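Local coordinates for protein alpha-galactosidase (Thermus thermophilus, PDB 6LCJ) that probably hydrolyses terminal alpha-galactosyl residues of galactose-containing oligosaccharides, as a family 36 glycoside hydrolase that assembles into a hexamer, at residues E[169-173]-E[195-199]. Residue numbers count along the deposited sequence, not the author numbering.
Sequences FYTRI and IDDGW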
loop_
_atom_site.group_PDB
_atom_site.type_symbol
_atom_site.label_atom_id
_atom_site.label_comp_id
_atom_site.label_asym_id
_atom_site.label_seq_id
_atom_site.Cartn_x
_atom_site.Cartn_y
_atom_site.Cartn_z
ATOM N N PHE E 169 -15.956 30.777 34.293
ATOM C CA PHE E 169 -17.144 30.871 33.453
ATOM C C PHE E 169 -16.912 30.486 31.998
ATOM O O PHE E 169 -17.888 30.235 31.286
ATOM C CB PHE E 169 -17.712 32.289 33.501
ATOM C CG PHE E 169 -18.028 32.759 34.885
ATOM C CD1 PHE E 169 -19.095 32.220 35.582
ATOM C CD2 PHE E 169 -17.264 33.743 35.485
ATOM C CE1 PHE E 169 -19.398 32.654 36.853
ATOM C CE2 PHE E 169 -17.554 34.186 36.767
ATOM C CZ PHE E 169 -18.619 33.642 37.456
ATOM N N TYR E 170 -15.661 30.429 31.547
ATOM C CA TYR E 170 -15.308 30.165 30.144
ATOM C C TYR E 170 -16.084 31.157 29.278
ATOM O O TYR E 170 -16.084 32.356 29.610
ATOM C CB TYR E 170 -15.516 28.683 29.847
ATOM C CG TYR E 170 -14.457 27.860 30.550
ATOM C CD1 TYR E 170 -13.237 27.608 29.937
ATOM C CD2 TYR E 170 -14.640 27.407 31.857
ATOM C CE1 TYR E 170 -12.244 26.886 30.578
ATOM C CE2 TYR E 170 -13.639 26.685 32.520
ATOM C CZ TYR E 170 -12.441 26.429 31.864
ATOM O OH TYR E 170 -11.417 25.717 32.464
ATOM N N THR E 171 -16.741 30.728 28.190
ATOM C CA THR E 171 -17.411 31.676 27.299
ATOM C C THR E 171 -18.778 32.124 27.813
ATOM O O THR E 171 -19.378 33.012 27.198
ATOM C CB THR E 171 -17.597 31.088 25.885
ATOM O OG1 THR E 171 -18.220 29.803 25.973
ATOM C CG2 THR E 171 -16.267 30.943 25.145
ATOM N N ARG E 172 -19.292 31.535 28.901
ATOM C CA ARG E 172 -20.596 31.908 29.455
ATOM C C ARG E 172 -20.482 33.161 30.321
ATOM O O ARG E 172 -20.756 33.144 31.516
ATOM C CB ARG E 172 -21.184 30.772 30.273
ATOM C CG ARG E 172 -20.863 29.383 29.771
ATOM C CD ARG E 172 -21.636 29.083 28.507
ATOM N NE ARG E 172 -23.068 29.003 28.792
ATOM C CZ ARG E 172 -23.717 27.891 29.131
ATOM N NH1 ARG E 172 -23.068 26.735 29.228
ATOM N NH2 ARG E 172 -25.023 27.935 29.383
ATOM N N ILE E 173 -20.064 34.261 29.714
ATOM C CA ILE E 173 -19.947 35.520 30.438
ATOM C C ILE E 173 -20.977 36.492 29.899
ATOM O O ILE E 173 -21.455 36.378 28.762
ATOM C CB ILE E 173 -18.537 36.145 30.364
ATOM C CG1 ILE E 173 -18.005 36.138 28.924
ATOM C CG2 ILE E 173 -17.596 35.431 31.329
ATOM C CD1 ILE E 173 -16.834 37.079 28.722
ATOM N N ILE E 195 -11.725 40.662 31.530
ATOM C CA ILE E 195 -12.765 39.947 30.791
ATOM C C ILE E 195 -12.103 39.120 29.695
ATOM O O ILE E 195 -11.354 39.655 28.870
ATOM C CB ILE E 195 -13.786 40.923 30.190
ATOM C CG1 ILE E 195 -14.511 41.661 31.294
ATOM C CG2 ILE E 195 -14.809 40.204 29.334
ATOM C CD1 ILE E 195 -14.748 43.064 30.938
ATOM N N ASP E 196 -12.390 37.826 29.670
ATOM C CA ASP E 196 -11.719 36.951 28.735
ATOM C C ASP E 196 -12.634 36.635 27.547
ATOM O O ASP E 196 -13.536 37.412 27.204
ATOM C CB ASP E 196 -11.260 35.680 29.459
ATOM C CG ASP E 196 -10.019 35.063 28.824
ATOM O OD1 ASP E 196 -10.178 34.119 27.997
ATOM O OD2 ASP E 196 -8.892 35.496 29.177
ATOM N N ASP E 197 -12.392 35.495 26.909
ATOM C CA ASP E 197 -13.165 35.058 25.758
ATOM C C ASP E 197 -14.635 34.951 26.134
ATOM O O ASP E 197 -14.979 34.467 27.214
ATOM C CB ASP E 197 -12.600 33.715 25.286
ATOM C CG ASP E 197 -13.252 33.182 24.029
ATOM O OD1 ASP E 197 -13.965 33.919 23.316
ATOM O OD2 ASP E 197 -13.016 31.990 23.735
ATOM N N GLY E 198 -15.502 35.466 25.257
ATOM C CA GLY E 198 -16.933 35.408 25.470
ATOM C C GLY E 198 -17.680 36.727 25.357
ATOM O O GLY E 198 -18.914 36.740 25.348
ATOM N N TRP E 199 -16.962 37.846 25.297
ATOM C CA TRP E 199 -17.616 39.141 25.153
ATOM C C TRP E 199 -17.875 39.537 23.701
ATOM O O TRP E 199 -18.746 40.376 23.456
ATOM C CB TRP E 199 -16.783 40.238 25.818
ATOM C CG TRP E 199 -15.466 40.471 25.143
ATOM C CD1 TRP E 199 -14.286 39.836 25.409
ATOM C CD2 TRP E 199 -15.192 41.399 24.086
ATOM N NE1 TRP E 199 -13.294 40.309 24.584
ATOM C CE2 TRP E 199 -13.820 41.275 23.767
ATOM C CE3 TRP E 199 -15.972 42.322 23.377
ATOM C CZ2 TRP E 199 -13.211 42.040 22.770
ATOM C CZ3 TRP E 199 -15.364 43.088 22.396
ATOM C CH2 TRP E 199 -13.995 42.939 22.101
HETATM O O HOH W 1 -14.393 34.248 29.948
#
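Ile173 supplies most of the apolar side of this contact. With chi1 at 47° (p) and chi2 at 163° (t) its side chain extends so that CD1 rests on the bend of 195-199, 3.5 Å from both Asp197 O and Gly198 C and 3.8 Å from Ile195 CG2. At Gly198, whose CA comes within 4.2 Å of Thr171 CA, a modelled CB would clash with Ile173 CG1 (2.6 Å) and Thr171 O (2.9 Å); at phi/psi 128/-11° it would also be pressed against the carbonyl O of Asp197, so the backbone alone requires glycine here.

Polar coupling is indirect. Tyr170 O and Asp197 O, two acceptors 3.4 Å apart, are bridged by a water that donates to Tyr170 O at 2.6 Å and to Asp197 O at 2.8 Å. The positive phi of Tyr170 (53°) fits the type II' turn from Phe169 to Arg172, closed by Arg172 N to Phe169 O at 3.1 Å. Thr171 brings CG2 to 3.7 Å from Asp197 OD2; with chi1 near 180° (t) the Asp197 carboxylate is hydrogen-bonded through OD1 to Gln200 and through OD2 to Trp268. Asp196, also t, accepts from Asp197 N through OD1 (2.8 Å) and forms a salt bridge with Lys302 through OD2.

In the Melibiase TIM barrel, the contact joins the loop between helices 166-169 and 175-185 to the one following barrel strand 192-195; Leu178 of helix 175-185 touches both isoleucines, and strand 229-234 packs against Ile195 and Trp199.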